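Local coordinates for putative cell adhesion protein (Bacteroides eggerthii, PDB 4GPV), which is probably a pilus (fimbrial) subunit of the FimA-like family with a presumed role in cell adhesion, at residues A[60-64]-A[78-83]; A[176-182]-A[265-271]. All coordinates share one frame. Where two conformers were deposited one is given. Numbering follows the deposited sequence.

Contact 1 (A[60-64]-A[78-83]); sequences ALDCA and TGTTAA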
loop_
_atom_site.group_PDB
_atom_site.type_symbol
_atom_site.label_atom_id
_atom_site.label_comp_id
_atom_site.label_asym_id
_atom_site.label_seq_id
_atom_site.Cartn_x
_atom_site.Cartn_y
_atom_site.Cartn_z
ATOM N N ALA A 60 4.239 26.625 13.785
ATOM C CA ALA A 60 3.191 26.499 14.809
ATOM C C ALA A 60 1.823 26.248 14.175
ATOM O O ALA A 60 1.556 26.740 13.074
ATOM C CB ALA A 60 3.118 27.762 15.668
ATOM N N LEU A 61 0.945 25.524 14.882
ATOM C CA LEU A 61 -0.437 25.353 14.422
ATOM C C LEU A 61 -1.113 26.744 14.393
ATOM O O LEU A 61 -0.944 27.543 15.309
ATOM C CB LEU A 61 -1.219 24.401 15.332
ATOM C CG LEU A 61 -1.097 22.922 14.988
ATOM C CD1 LEU A 61 -1.594 22.080 16.127
ATOM C CD2 LEU A 61 -1.858 22.585 13.689
ATOM N N ASP A 62 -1.831 27.039 13.325
ATOM C CA ASP A 62 -2.484 28.343 13.210
ATOM C C ASP A 62 -3.816 28.333 13.957
ATOM O O ASP A 62 -4.355 29.376 14.313
ATOM C CB ASP A 62 -2.663 28.679 11.726
ATOM C CG ASP A 62 -3.293 30.038 11.500
ATOM O OD1 ASP A 62 -2.756 31.046 12.040
ATOM O OD2 ASP A 62 -4.358 30.085 10.879
ATOM N N CYS A 63 -4.306 27.123 14.231
ATOM C CA CYS A 63 -5.533 26.817 14.950
ATOM C C CYS A 63 -5.601 25.306 15.158
ATOM O O CYS A 63 -4.821 24.554 14.551
ATOM C CB CYS A 63 -6.752 27.335 14.182
ATOM S SG CYS A 63 -6.861 26.723 12.471
ATOM N N ALA A 64 -6.568 24.850 15.983
ATOM C CA ALA A 64 -6.759 23.408 16.208
ATOM C C ALA A 64 -7.150 22.711 14.870
ATOM O O ALA A 64 -7.847 23.302 14.047
ATOM C CB ALA A 64 -7.829 23.175 17.282
ATOM N N THR A 78 -11.511 29.517 12.145
ATOM C CA THR A 78 -10.801 29.592 13.423
ATOM C C THR A 78 -9.326 29.965 13.276
ATOM O O THR A 78 -8.644 30.154 14.286
ATOM C CB THR A 78 -10.924 28.248 14.143
ATOM O OG1 THR A 78 -10.584 27.218 13.217
ATOM C CG2 THR A 78 -12.327 28.028 14.701
ATOM N N GLY A 79 -8.852 30.039 12.038
ATOM C CA GLY A 79 -7.473 30.376 11.709
ATOM C C GLY A 79 -7.226 31.842 11.436
ATOM O O GLY A 79 -8.112 32.687 11.595
ATOM N N THR A 80 -5.996 32.159 11.032
ATOM C CA THR A 80 -5.621 33.558 10.852
ATOM C C THR A 80 -4.888 33.771 9.530
ATOM O O THR A 80 -4.573 32.802 8.821
ATOM C CB THR A 80 -4.727 34.048 12.029
ATOM O OG1 THR A 80 -3.386 33.620 11.811
ATOM C CG2 THR A 80 -5.226 33.618 13.433
ATOM N N THR A 81 -4.541 35.043 9.258
ATOM C CA THR A 81 -3.779 35.428 8.064
ATOM C C THR A 81 -2.302 35.019 8.185
ATOM O O THR A 81 -1.527 35.191 7.227
ATOM C CB THR A 81 -3.921 36.915 7.791
ATOM O OG1 THR A 81 -3.573 37.654 8.966
ATOM C CG2 THR A 81 -5.310 37.269 7.312
ATOM N N ALA A 82 -1.934 34.407 9.329
ATOM C CA ALA A 82 -0.594 33.875 9.546
ATOM C C ALA A 82 -0.449 32.459 8.964
ATOM O O ALA A 82 0.681 31.976 8.875
ATOM C CB ALA A 82 -0.249 33.874 11.026
ATOM N N ALA A 83 -1.562 31.781 8.557
ATOM C CA ALA A 83 -1.469 30.441 7.953
ATOM C C ALA A 83 -0.653 30.498 6.656
ATOM O O ALA A 83 -0.903 31.360 5.812
ATOM C CB ALA A 83 -2.864 29.877 7.668
HETATM O O HOH W 1 -6.325 30.579 15.796
HETATM O O HOH W 2 -9.824 25.160 14.790
#
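Ala60 and Leu61 do not touch 78-83, and the side chain of Leu61 packs on Phe55 of strand 50-56. The contact begins at Asp62, which has 94 Å² covered by 78-83. Its carboxylate grips Thr80 with both oxygens, OD2 accepting from Thr80 N at 2.6 Å (angle at H 167°) and OD1 from Thr80 OG1 at 2.7 Å. Asp62 OD1 also forms a salt bridge with Arg56. Thr80 OG1 in turn accepts from Ala82 N at 3.0 Å, which makes an ST turn, within a type I beta turn running from Thr80 to Ala83 and closed by Ala83 N to Thr80 O at 3.2 Å. Asp62 thus binds the first residue of the turn that leads into strand 83-90, tying it to the loop between strands 50-56 and 66-68. Asp62 OD2 lies 3.2 Å from Gly79 CA, and an ideal CB at Gly79 would clash with that oxygen at 2.8 Å. Asp62 O reaches Thr78 O through a water that donates to both, at 2.7 and 2.8 Å respectively. Next, Cys63 packs its CB 3.4 Å from Thr78 O and its SG 3.8 Å from Gly79 CA. A second water connects Ala64 O, at 2.8 Å, with Thr78 OG1, at 2.7 Å.

Contact 2 (A[176-182]-A[265-271]); sequences ITITDDA and IKSTKTV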
loop_
_atom_site.group_PDB
_atom_site.type_symbol
_atom_site.label_atom_id
_atom_site.label_comp_id
_atom_site.label_asym_id
_atom_site.label_seq_id
_atom_site.Cartn_x
_atom_site.Cartn_y
_atom_site.Cartn_z
ATOM N N ILE A 176 3.643 -37.278 -8.096
ATOM C CA ILE A 176 3.877 -35.970 -7.506
ATOM C C ILE A 176 2.580 -35.225 -7.592
ATOM O O ILE A 176 1.960 -35.190 -8.662
ATOM C CB ILE A 176 5.043 -35.228 -8.193
ATOM C CG1 ILE A 176 6.349 -36.071 -8.109
ATOM C CG2 ILE A 176 5.223 -33.803 -7.618
ATOM C CD1 ILE A 176 7.385 -35.715 -9.174
ATOM N N THR A 177 2.158 -34.645 -6.460
ATOM C CA THR A 177 0.947 -33.852 -6.448
ATOM C C THR A 177 1.266 -32.478 -5.875
ATOM O O THR A 177 2.144 -32.328 -5.017
ATOM C CB THR A 177 -0.207 -34.575 -5.734
ATOM O OG1 THR A 177 -1.427 -33.897 -6.033
ATOM C CG2 THR A 177 -0.020 -34.683 -4.233
ATOM N N ILE A 178 0.600 -31.463 -6.421
ATOM C CA ILE A 178 0.745 -30.088 -5.949
ATOM C C ILE A 178 -0.647 -29.587 -5.726
ATOM O O ILE A 178 -1.514 -29.772 -6.581
ATOM C CB ILE A 178 1.601 -29.152 -6.871
ATOM C CG1 ILE A 178 3.049 -29.665 -6.944
ATOM C CG2 ILE A 178 1.588 -27.688 -6.375
ATOM C CD1 ILE A 178 3.947 -28.934 -7.998
ATOM N N THR A 179 -0.876 -29.005 -4.541
ATOM C CA THR A 179 -2.118 -28.349 -4.184
ATOM C C THR A 179 -1.761 -26.895 -3.885
ATOM O O THR A 179 -0.911 -26.638 -3.029
ATOM C CB THR A 179 -2.810 -29.058 -2.993
ATOM O OG1 THR A 179 -3.118 -30.401 -3.360
ATOM C CG2 THR A 179 -4.085 -28.331 -2.528
ATOM N N ASP A 180 -2.372 -25.940 -4.596
ATOM C CA ASP A 180 -2.103 -24.541 -4.301
ATOM C C ASP A 180 -2.881 -24.144 -3.060
ATOM O O ASP A 180 -4.072 -24.485 -2.954
ATOM C CB ASP A 180 -2.495 -23.654 -5.488
ATOM C CG ASP A 180 -1.730 -23.953 -6.759
ATOM O OD1 ASP A 180 -0.534 -24.341 -6.665
ATOM O OD2 ASP A 180 -2.337 -23.870 -7.840
ATOM N N ASP A 181 -2.234 -23.410 -2.114
ATOM C CA ASP A 181 -2.915 -23.078 -0.866
ATOM C C ASP A 181 -3.333 -21.615 -0.787
ATOM O O ASP A 181 -4.447 -21.321 -0.340
ATOM C CB ASP A 181 -2.036 -23.451 0.342
ATOM C CG ASP A 181 -1.529 -24.881 0.304
ATOM O OD1 ASP A 181 -2.354 -25.808 0.108
ATOM O OD2 ASP A 181 -0.311 -25.077 0.442
ATOM N N ALA A 182 -2.450 -20.692 -1.165
ATOM C CA ALA A 182 -2.780 -19.281 -1.026
ATOM C C ALA A 182 -1.934 -18.370 -1.896
ATOM O O ALA A 182 -0.834 -18.737 -2.312
ATOM C CB ALA A 182 -2.576 -18.869 0.435
ATOM N N ILE A 265 2.587 -17.357 -4.975
ATOM C CA ILE A 265 1.619 -18.423 -4.820
ATOM C C ILE A 265 2.304 -19.408 -3.892
ATOM O O ILE A 265 3.411 -19.834 -4.206
ATOM C CB ILE A 265 1.165 -19.076 -6.130
ATOM C CG1 ILE A 265 0.477 -18.056 -7.048
ATOM C CG2 ILE A 265 0.246 -20.308 -5.820
ATOM C CD1 ILE A 265 0.409 -18.512 -8.502
ATOM N N LYS A 266 1.685 -19.746 -2.748
ATOM C CA LYS A 266 2.243 -20.737 -1.819
ATOM C C LYS A 266 1.460 -22.024 -2.039
ATOM O O LYS A 266 0.228 -21.989 -2.049
ATOM C CB LYS A 266 2.125 -20.235 -0.361
ATOM C CG LYS A 266 2.741 -21.205 0.640
ATOM C CD LYS A 266 1.708 -22.132 1.250
ATOM C CE LYS A 266 2.364 -23.378 1.796
ATOM N NZ LYS A 266 1.352 -24.277 2.422
ATOM N N SER A 267 2.165 -23.151 -2.230
ATOM C CA SER A 267 1.504 -24.412 -2.491
ATOM C C SER A 267 2.122 -25.500 -1.646
ATOM O O SER A 267 3.127 -25.257 -0.962
ATOM C CB SER A 267 1.628 -24.751 -3.975
ATOM O OG SER A 267 1.192 -23.659 -4.768
ATOM N N THR A 268 1.504 -26.674 -1.656
ATOM C CA THR A 268 2.033 -27.854 -0.959
ATOM C C THR A 268 2.349 -28.923 -2.002
ATOM O O THR A 268 1.468 -29.329 -2.777
ATOM C CB THR A 268 1.075 -28.378 0.106
ATOM O OG1 THR A 268 0.861 -27.339 1.072
ATOM C CG2 THR A 268 1.640 -29.599 0.826
ATOM N N LYS A 269 3.604 -29.378 -2.005
ATOM C CA LYS A 269 4.029 -30.458 -2.905
ATOM C C LYS A 269 4.126 -31.744 -2.095
ATOM O O LYS A 269 4.761 -31.735 -1.038
ATOM C CB LYS A 269 5.373 -30.119 -3.566
ATOM C CG LYS A 269 5.880 -31.162 -4.576
ATOM C CD LYS A 269 7.281 -30.762 -5.054
ATOM C CE LYS A 269 7.813 -31.693 -6.109
ATOM N NZ LYS A 269 9.222 -31.393 -6.465
ATOM N N THR A 270 3.511 -32.837 -2.596
ATOM C CA THR A 270 3.551 -34.135 -1.929
ATOM C C THR A 270 4.192 -35.166 -2.874
ATOM O O THR A 270 3.773 -35.331 -4.026
ATOM C CB THR A 270 2.163 -34.575 -1.429
ATOM O OG1 THR A 270 1.637 -33.569 -0.577
ATOM C CG2 THR A 270 2.217 -35.894 -0.671
ATOM N N VAL A 271 5.243 -35.809 -2.379
ATOM C CA VAL A 271 5.986 -36.854 -3.110
ATOM C C VAL A 271 6.209 -37.999 -2.144
ATOM O O VAL A 271 7.002 -37.872 -1.209
ATOM C CB VAL A 271 7.325 -36.367 -3.718
ATOM C CG1 VAL A 271 7.976 -37.485 -4.531
ATOM C CG2 VAL A 271 7.153 -35.108 -4.557
#
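Strands 176-182 and 265-271 pair antiparallel, their axes 147° apart in direction. Thr177 and Thr270 satisfy each other's backbone (Thr177 N to Thr270 O 3.0 Å, Thr270 N to Thr177 O 2.8 Å), as do Thr179 and Thr268 (Thr179 N to Thr268 O 3.0 Å, Thr268 N to Thr179 O 2.8 Å). Beyond Asp180 the register slips by one in a classic beta bulge: Lys266 O accepts from both Asp181 N (2.8 Å) and Ala182 N (3.1 Å), while Lys266 N donates to Ala182 O (2.7 Å). At the bulge, Asp181 OD2 takes a hydrogen bond from Thr268 OG1 at 2.6 Å and forms a salt bridge with Lys266 NZ, which donates to it at 2.7 Å. Asp180, pointing to the sheet face shared with Ile178 and Lys269, accepts at OD1 from Ser267 OG (2.7 Å), and its OD2 forms a salt bridge with Arg168. Thr177 OG1 is hydrogen-bonded to the backbone O of Met171, and Thr270 OG1 to Ser275 OG. Strand 274-283 flanks 265-271 on the edge away from 176-182, bonding the backbones of Ile265, Ser267 and Lys269; Ile178 packs against its Ile278 and Tyr280 and also touches Arg168 of strand 146-169.

How the contacts relate
The two contacts lie on opposite sides of the chain's centre, the centre of contact 1 about 32 Å and that of contact 2 about 28 Å from it. Their own centres are 59 Å apart and their nearest atoms about 44 Å, so neither touches the other. Along the chain they come in series: 60-64 with 78-83 closes before 176-182 with 265-271 opens. The separation reflects an elongated, mainly beta molecule. Contact 1 joins loops beside strands of one mixed beta sheet, with 13 residues between its segments; contact 2 pairs two strands of a different mixed sheet, with 82 between, inside the FimA-like C-terminal family region. No ligand or active site connects them.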